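Local coordinates for uncharacterized protein (Escherichia coli UMEA 3162-1, PDB 4X5M) that mediates, as a homodimer, the transmembrane transport of sugar down its concentration gradient, probably by rocking-type movements, at the interface of chains A and B. Sequence-based numbering; all coordinates share one arbitrary frame. Chains: chain A/B, Uncharacterized protein.

Contact 1 and contact 2 lie about 11 Å apart, measured between the centres of their C-alpha atoms, and they share A:Trp50 and A:Tyr53 of helix 37-57. In contact 1 this helix of chain A packs lengthwise on helix 3-17 of chain B. In contact 2 its end, with the turn into helix 60-86 and the start of helix 3-17, meets the same elements of the other chain across the two-fold axis. One continuous helix thus joins the homodimer's lateral packing to its polar closure, a pairing that could transmit rocking movements between them. Contact 1 recurs with the chains exchanged, whereas contact 2 straddles the axis and holds both halves.

Contact 1: the interface of chains A and B. Residues chain A 45-47, 49-50, 52-53; chain B 7-8, 10-12, 14-15.
Two transmembrane helices of the PQ-loop family pair here across the SemiSWEET homodimer, helix 37-57 of chain A against helix 3-17 of chain B, and A:Trp50 illustrates how an indole can be held by face and edge together. From CB its CG leaves anti to the carbonyl carbon (chi1 -82°), which brings the ring over the neighbouring helix. The methyl CB of B:Ala11 sits over one face, 3.4 Å from the centroid of the five-membered ring, in a CH-pi contact that touches CG, CD2 and CE2 alike. CD1 meets the methyl CG2 of B:Thr15 at 3.4 Å. Next round the ring, the indole NE1 gives a nearly straight hydrogen bond (175° at H) to B:Thr15 OG1, 3.0 Å away and almost exactly in the indole plane. That hydroxyl is itself aimed: OG1 occupies the crowded position between backbone N and carbonyl carbon (chi1 54°) and donates to B:Ala11 O at 3.0 Å, from above the carbonyl plane, so the hydroxyl both gives and takes a bond, which should fix its rotation. On the same face side as B:Ala11, towards the benzo rim, CZ2 lies 3.6 Å from B:Ala12 CA.

Just before it in the helix, A:Ser49 lays its CB against B:Ala11 CB at 3.5 Å. Its OG turns inward to donate to its own chain's A:Thr45 O (2.9 Å), while touching the CD2 edge of B:Phe10 at 3.3 Å. A:Gly46 lets helix 3-17 come near, its CA packing on B:Phe14 CB and B:Thr15 CG2. Further along, B:Gly8 does the converse, its CA lying over the face of the A:Tyr53 ring.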
loop_
_atom_site.group_PDB
_atom_site.type_symbol
_atom_site.label_atom_id
_atom_site.label_comp_id
_atom_site.label_asym_id
_atom_site.label_seq_id
_atom_site.Cartn_x
_atom_site.Cartn_y
_atom_site.Cartn_z
ATOM N N THR A 45 10.892 1.071 -4.788
ATOM C CA THR A 45 11.451 0.093 -5.715
ATOM C C THR A 45 10.341 -0.787 -6.281
ATOM O O THR A 45 10.304 -1.072 -7.479
ATOM C CB THR A 45 12.517 -0.791 -5.036
ATOM O OG1 THR A 45 13.618 0.024 -4.616
ATOM C CG2 THR A 45 13.026 -1.855 -5.995
ATOM N N GLY A 46 9.428 -1.203 -5.409
ATOM C CA GLY A 46 8.293 -2.005 -5.822
ATOM C C GLY A 46 7.300 -1.216 -6.654
ATOM O O GLY A 46 6.748 -1.734 -7.627
ATOM N N VAL A 47 7.069 0.037 -6.270
ATOM C CA VAL A 47 6.145 0.910 -6.992
ATOM C C VAL A 47 6.592 1.105 -8.436
ATOM O O VAL A 47 5.789 0.996 -9.364
ATOM C CB VAL A 47 6.014 2.288 -6.306
ATOM C CG1 VAL A 47 5.271 3.266 -7.206
ATOM C CG2 VAL A 47 5.303 2.152 -4.969
ATOM N N SER A 49 8.483 -0.906 -10.081
ATOM C CA SER A 49 8.342 -2.208 -10.723
ATOM C C SER A 49 6.890 -2.491 -11.116
ATOM O O SER A 49 6.633 -3.114 -12.147
ATOM C CB SER A 49 8.871 -3.313 -9.806
ATOM O OG SER A 49 10.240 -3.115 -9.500
ATOM N N TRP A 50 5.946 -2.038 -10.295
ATOM C CA TRP A 50 4.527 -2.161 -10.629
ATOM C C TRP A 50 4.198 -1.362 -11.883
ATOM O O TRP A 50 3.405 -1.798 -12.719
ATOM C CB TRP A 50 3.642 -1.684 -9.473
ATOM C CG TRP A 50 3.407 -2.694 -8.390
ATOM C CD1 TRP A 50 3.797 -2.599 -7.087
ATOM C CD2 TRP A 50 2.718 -3.945 -8.511
ATOM N NE1 TRP A 50 3.400 -3.713 -6.389
ATOM C CE2 TRP A 50 2.734 -4.557 -7.243
ATOM C CE3 TRP A 50 2.092 -4.611 -9.570
ATOM C CZ2 TRP A 50 2.151 -5.798 -7.001
ATOM C CZ3 TRP A 50 1.513 -5.846 -9.331
ATOM C CH2 TRP A 50 1.547 -6.426 -8.056
ATOM N N ALA A 52 6.274 -0.616 -14.348
ATOM C CA ALA A 52 6.803 -1.405 -15.454
ATOM C C ALA A 52 5.873 -2.573 -15.758
ATOM O O ALA A 52 5.597 -2.879 -16.919
ATOM C CB ALA A 52 8.201 -1.910 -15.132
ATOM N N TYR A 53 5.388 -3.214 -14.699
ATOM C CA TYR A 53 4.455 -4.328 -14.820
ATOM C C TYR A 53 3.150 -3.885 -15.468
ATOM O O TYR A 53 2.631 -4.555 -16.359
ATOM C CB TYR A 53 4.177 -4.943 -13.448
ATOM C CG TYR A 53 3.321 -6.189 -13.491
ATOM C CD1 TYR A 53 3.782 -7.344 -14.104
ATOM C CD2 TYR A 53 2.059 -6.214 -12.908
ATOM C CE1 TYR A 53 3.013 -8.489 -14.145
ATOM C CE2 TYR A 53 1.279 -7.358 -12.941
ATOM C CZ TYR A 53 1.763 -8.494 -13.563
ATOM O OH TYR A 53 1.006 -9.640 -13.608
ATOM N N THR B 7 8.400 -9.744 -13.038
ATOM C CA THR B 7 8.421 -8.320 -12.723
ATOM C C THR B 7 7.339 -7.977 -11.703
ATOM O O THR B 7 7.579 -7.229 -10.753
ATOM C CB THR B 7 8.227 -7.457 -13.986
ATOM O OG1 THR B 7 9.204 -7.818 -14.969
ATOM C CG2 THR B 7 8.371 -5.978 -13.654
ATOM N N GLY B 8 6.149 -8.534 -11.904
ATOM C CA GLY B 8 5.040 -8.317 -10.994
ATOM C C GLY B 8 5.298 -8.908 -9.622
ATOM O O GLY B 8 4.989 -8.292 -8.601
ATOM N N PHE B 10 8.254 -9.466 -8.443
ATOM C CA PHE B 10 9.317 -8.601 -7.942
ATOM C C PHE B 10 8.704 -7.375 -7.275
ATOM O O PHE B 10 9.100 -6.984 -6.176
ATOM C CB PHE B 10 10.247 -8.190 -9.088
ATOM C CG PHE B 10 11.463 -7.420 -8.652
ATOM C CD1 PHE B 10 12.608 -8.083 -8.243
ATOM C CD2 PHE B 10 11.472 -6.035 -8.681
ATOM C CE1 PHE B 10 13.733 -7.379 -7.853
ATOM C CE2 PHE B 10 12.594 -5.325 -8.292
ATOM C CZ PHE B 10 13.726 -5.998 -7.880
ATOM N N ALA B 11 7.724 -6.785 -7.951
ATOM C CA ALA B 11 7.002 -5.630 -7.435
ATOM C C ALA B 11 6.201 -5.987 -6.190
ATOM O O ALA B 11 6.222 -5.257 -5.199
ATOM C CB ALA B 11 6.081 -5.064 -8.506
ATOM N N ALA B 12 5.494 -7.111 -6.256
ATOM C CA ALA B 12 4.663 -7.568 -5.149
ATOM C C ALA B 12 5.492 -7.811 -3.892
ATOM O O ALA B 12 5.058 -7.489 -2.788
ATOM C CB ALA B 12 3.912 -8.834 -5.540
ATOM N N PHE B 14 8.359 -6.347 -2.937
ATOM C CA PHE B 14 8.869 -5.125 -2.328
ATOM C C PHE B 14 7.784 -4.250 -1.707
ATOM O O PHE B 14 7.974 -3.721 -0.618
ATOM C CB PHE B 14 9.664 -4.316 -3.354
ATOM C CG PHE B 14 11.081 -4.782 -3.516
ATOM C CD1 PHE B 14 12.059 -4.382 -2.622
ATOM C CD2 PHE B 14 11.433 -5.624 -4.556
ATOM C CE1 PHE B 14 13.365 -4.811 -2.763
ATOM C CE2 PHE B 14 12.738 -6.058 -4.701
ATOM C CZ PHE B 14 13.704 -5.649 -3.805
ATOM N N THR B 15 6.653 -4.092 -2.386
ATOM C CA THR B 15 5.588 -3.239 -1.860
ATOM C C THR B 15 4.868 -3.872 -0.673
ATOM O O THR B 15 4.410 -3.166 0.227
ATOM C CB THR B 15 4.542 -2.893 -2.940
ATOM O OG1 THR B 15 4.041 -4.098 -3.534
ATOM C CG2 THR B 15 5.158 -2.015 -4.011
#

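Contact 2: the interface of chains A and B. Residues chain A 4, 50, 53, 57-59, 61-62; chain B 4, 50, 53, 57-59, 61-62.
The closed gate of the inward-open SemiSWEET dimer is built where the end of helix 37-57 turns into helix 60-86, a worked example of polar groups paired about a two-fold axis; every bond has its twin. A:Tyr53, with CG anti to the backbone N (chi1 -175°), reaches tip to tip toward B:Asp59, ring and carboxylate planes 67° apart. Its phenol OH donates to B:Asp59 OD1 at 2.5 Å, arriving from above the carboxylate plane. The same oxygen also accepts the backbone N of B:Val62 at 3.1 Å, so two donors grip it and B:Asp59 caps the N-terminus of helix 60-86, whose end may favour its negative charge. B:Ile4 O lies beside the CD1-CE1 edge of the ring, whereas A:Arg57 CG lies over one face towards the rim.

A:Arg57 is bent at chi2 and chi3, which carries its guanidinium across the axis. NH2 donates to the carbonyl B:Arg57 O at 2.9 Å; the acceptor lies close to the guanidinium plane, but the donor stands above the carbonyl plane. NE forms a salt bridge with B:Asp59 OD2 at 3.4 Å. Water 1 sits centrally, 2.5 Å from OD2 of B:Asp59 and likewise bonded to A:Asp59 and both arginines. The OD2 atoms of A:Asp59 and B:Asp59 are 4.5 Å apart; if both are ionised they would repel, and the guanidinium groups and the shared water probably offset this. A:Arg57 CD packs on B:Ile4 CD1 at 3.6 Å. Towards the membrane interior the A:Val62 and B:Val62 CG2 methyls meet on the axis at 4.0 Å, and the bundle is sealed at its extracellular end, while its helices spread apart towards the opposite one.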
loop_
_atom_site.group_PDB
_atom_site.type_symbol
_atom_site.label_atom_id
_atom_site.label_comp_id
_atom_site.label_asym_id
_atom_site.label_seq_id
_atom_site.Cartn_x
_atom_site.Cartn_y
_atom_site.Cartn_z
ATOM N N ILE A 4 -14.671 -4.969 -15.733
ATOM C CA ILE A 4 -13.491 -5.505 -15.066
ATOM C C ILE A 4 -12.456 -4.397 -14.860
ATOM O O ILE A 4 -11.752 -4.383 -13.852
ATOM C CB ILE A 4 -12.875 -6.707 -15.847
ATOM C CG1 ILE A 4 -12.006 -6.252 -17.021
ATOM C CG2 ILE A 4 -13.970 -7.633 -16.347
ATOM C CD1 ILE A 4 -10.525 -6.495 -16.823
ATOM N N TRP A 50 5.946 -2.038 -10.295
ATOM C CA TRP A 50 4.527 -2.161 -10.629
ATOM C C TRP A 50 4.198 -1.362 -11.883
ATOM O O TRP A 50 3.405 -1.798 -12.719
ATOM C CB TRP A 50 3.642 -1.684 -9.473
ATOM C CG TRP A 50 3.407 -2.694 -8.390
ATOM C CD1 TRP A 50 3.797 -2.599 -7.087
ATOM C CD2 TRP A 50 2.718 -3.945 -8.511
ATOM N NE1 TRP A 50 3.400 -3.713 -6.389
ATOM C CE2 TRP A 50 2.734 -4.557 -7.243
ATOM C CE3 TRP A 50 2.092 -4.611 -9.570
ATOM C CZ2 TRP A 50 2.151 -5.798 -7.001
ATOM C CZ3 TRP A 50 1.513 -5.846 -9.331
ATOM C CH2 TRP A 50 1.547 -6.426 -8.056
ATOM N N TYR A 53 5.388 -3.214 -14.699
ATOM C CA TYR A 53 4.455 -4.328 -14.820
ATOM C C TYR A 53 3.150 -3.885 -15.468
ATOM O O TYR A 53 2.631 -4.555 -16.359
ATOM C CB TYR A 53 4.177 -4.943 -13.448
ATOM C CG TYR A 53 3.321 -6.189 -13.491
ATOM C CD1 TYR A 53 3.782 -7.344 -14.104
ATOM C CD2 TYR A 53 2.059 -6.214 -12.908
ATOM C CE1 TYR A 53 3.013 -8.489 -14.145
ATOM C CE2 TYR A 53 1.279 -7.358 -12.941
ATOM C CZ TYR A 53 1.763 -8.494 -13.563
ATOM O OH TYR A 53 1.006 -9.640 -13.608
ATOM N N ARG A 57 1.596 -5.070 -18.988
ATOM C CA ARG A 57 0.318 -5.772 -18.886
ATOM C C ARG A 57 -0.831 -4.999 -19.528
ATOM O O ARG A 57 -1.943 -5.519 -19.642
ATOM C CB ARG A 57 -0.021 -6.051 -17.418
ATOM C CG ARG A 57 0.777 -7.179 -16.790
ATOM C CD ARG A 57 0.209 -8.531 -17.177
ATOM N NE ARG A 57 -1.123 -8.745 -16.620
ATOM C CZ ARG A 57 -1.819 -9.867 -16.762
ATOM N NH1 ARG A 57 -1.308 -10.882 -17.444
ATOM N NH2 ARG A 57 -3.024 -9.976 -16.220
ATOM N N SER A 58 -0.549 -3.766 -19.945
ATOM C CA SER A 58 -1.575 -2.845 -20.433
ATOM C C SER A 58 -2.689 -2.720 -19.398
ATOM O O SER A 58 -3.875 -2.821 -19.721
ATOM C CB SER A 58 -2.136 -3.304 -21.783
ATOM O OG SER A 58 -1.120 -3.344 -22.769
ATOM N N ASP A 59 -2.286 -2.511 -18.149
ATOM C CA ASP A 59 -3.209 -2.435 -17.026
ATOM C C ASP A 59 -3.222 -1.023 -16.454
ATOM O O ASP A 59 -2.356 -0.661 -15.657
ATOM C CB ASP A 59 -2.812 -3.450 -15.950
ATOM C CG ASP A 59 -3.924 -3.718 -14.954
ATOM O OD1 ASP A 59 -4.654 -2.772 -14.592
ATOM O OD2 ASP A 59 -4.069 -4.885 -14.532
ATOM N N ALA A 61 -5.336 0.293 -14.431
ATOM C CA ALA A 61 -5.695 0.282 -13.018
ATOM C C ALA A 61 -4.441 0.191 -12.155
ATOM O O ALA A 61 -4.261 0.967 -11.219
ATOM C CB ALA A 61 -6.638 -0.869 -12.713
ATOM N N VAL A 62 -3.577 -0.764 -12.483
ATOM C CA VAL A 62 -2.306 -0.928 -11.790
ATOM C C VAL A 62 -1.421 0.295 -12.010
ATOM O O VAL A 62 -0.765 0.776 -11.085
ATOM C CB VAL A 62 -1.569 -2.199 -12.265
ATOM C CG1 VAL A 62 -0.145 -2.234 -11.730
ATOM C CG2 VAL A 62 -2.336 -3.445 -11.842
ATOM N N ILE B 4 7.798 -10.972 -17.500
ATOM C CA ILE B 4 6.831 -9.942 -17.140
ATOM C C ILE B 4 6.105 -10.334 -15.852
ATOM O O ILE B 4 5.778 -9.473 -15.036
ATOM C CB ILE B 4 5.815 -9.668 -18.292
ATOM C CG1 ILE B 4 4.694 -10.707 -18.338
ATOM C CG2 ILE B 4 6.530 -9.624 -19.632
ATOM C CD1 ILE B 4 3.339 -10.172 -17.926
ATOM N N TRP B 50 -9.209 -5.531 -5.486
ATOM C CA TRP B 50 -8.013 -5.925 -6.229
ATOM C C TRP B 50 -7.989 -7.432 -6.452
ATOM O O TRP B 50 -7.589 -7.907 -7.516
ATOM C CB TRP B 50 -6.738 -5.497 -5.498
ATOM C CG TRP B 50 -6.324 -4.072 -5.717
ATOM C CD1 TRP B 50 -6.250 -3.090 -4.774
ATOM C CD2 TRP B 50 -5.916 -3.472 -6.952
ATOM N NE1 TRP B 50 -5.826 -1.915 -5.344
ATOM C CE2 TRP B 50 -5.614 -2.123 -6.684
ATOM C CE3 TRP B 50 -5.780 -3.942 -8.263
ATOM C CZ2 TRP B 50 -5.185 -1.239 -7.671
ATOM C CZ3 TRP B 50 -5.354 -3.064 -9.245
ATOM C CH2 TRP B 50 -5.062 -1.728 -8.943
ATOM N N TYR B 53 -10.303 -8.186 -9.069
ATOM C CA TYR B 53 -9.646 -7.712 -10.281
ATOM C C TYR B 53 -8.570 -8.686 -10.741
ATOM O O TYR B 53 -8.480 -9.011 -11.924
ATOM C CB TYR B 53 -9.036 -6.328 -10.051
ATOM C CG TYR B 53 -8.446 -5.699 -11.293
ATOM C CD1 TYR B 53 -9.255 -5.351 -12.364
ATOM C CD2 TYR B 53 -7.083 -5.440 -11.389
ATOM C CE1 TYR B 53 -8.730 -4.771 -13.500
ATOM C CE2 TYR B 53 -6.545 -4.856 -12.523
ATOM C CZ TYR B 53 -7.376 -4.524 -13.577
ATOM O OH TYR B 53 -6.863 -3.944 -14.713
ATOM N N ARG B 57 -8.449 -10.825 -14.151
ATOM C CA ARG B 57 -7.333 -10.499 -15.036
ATOM C C ARG B 57 -6.350 -11.655 -15.194
ATOM O O ARG B 57 -5.430 -11.583 -16.012
ATOM C CB ARG B 57 -6.584 -9.267 -14.518
ATOM C CG ARG B 57 -7.299 -7.949 -14.750
ATOM C CD ARG B 57 -7.106 -7.466 -16.175
ATOM N NE ARG B 57 -5.716 -7.117 -16.450
ATOM C CZ ARG B 57 -5.288 -6.616 -17.604
ATOM N NH1 ARG B 57 -6.145 -6.403 -18.593
ATOM N NH2 ARG B 57 -4.004 -6.326 -17.768
ATOM N N SER B 58 -6.556 -12.713 -14.412
ATOM C CA SER B 58 -5.614 -13.829 -14.329
ATOM C C SER B 58 -4.219 -13.303 -14.006
ATOM O O SER B 58 -3.233 -13.666 -14.652
ATOM C CB SER B 58 -5.601 -14.641 -15.628
ATOM O OG SER B 58 -6.876 -15.200 -15.892
ATOM N N ASP B 59 -4.156 -12.432 -13.004
ATOM C CA ASP B 59 -2.919 -11.777 -12.605
ATOM C C ASP B 59 -2.501 -12.250 -11.218
ATOM O O ASP B 59 -2.993 -11.745 -10.209
ATOM C CB ASP B 59 -3.098 -10.256 -12.626
ATOM C CG ASP B 59 -1.779 -9.508 -12.620
ATOM O OD1 ASP B 59 -0.833 -9.953 -11.938
ATOM O OD2 ASP B 59 -1.688 -8.468 -13.306
ATOM N N ALA B 61 0.334 -11.895 -9.758
ATOM C CA ALA B 61 1.126 -10.879 -9.075
ATOM C C ALA B 61 0.223 -9.975 -8.243
ATOM O O ALA B 61 0.480 -9.737 -7.065
ATOM C CB ALA B 61 1.925 -10.061 -10.075
ATOM N N VAL B 62 -0.839 -9.478 -8.870
ATOM C CA VAL B 62 -1.825 -8.653 -8.184
ATOM C C VAL B 62 -2.531 -9.461 -7.101
ATOM O O VAL B 62 -2.767 -8.969 -5.997
ATOM C CB VAL B 62 -2.865 -8.084 -9.174
ATOM C CG1 VAL B 62 -4.025 -7.437 -8.432
ATOM C CG2 VAL B 62 -2.206 -7.090 -10.121
HETATM O O HOH W 1 -3.071 -7.122 -14.848
HETATM O O HOH W 2 -2.469 -13.806 -17.602
HETATM O O HOH W 3 -5.568 -4.836 -21.264
#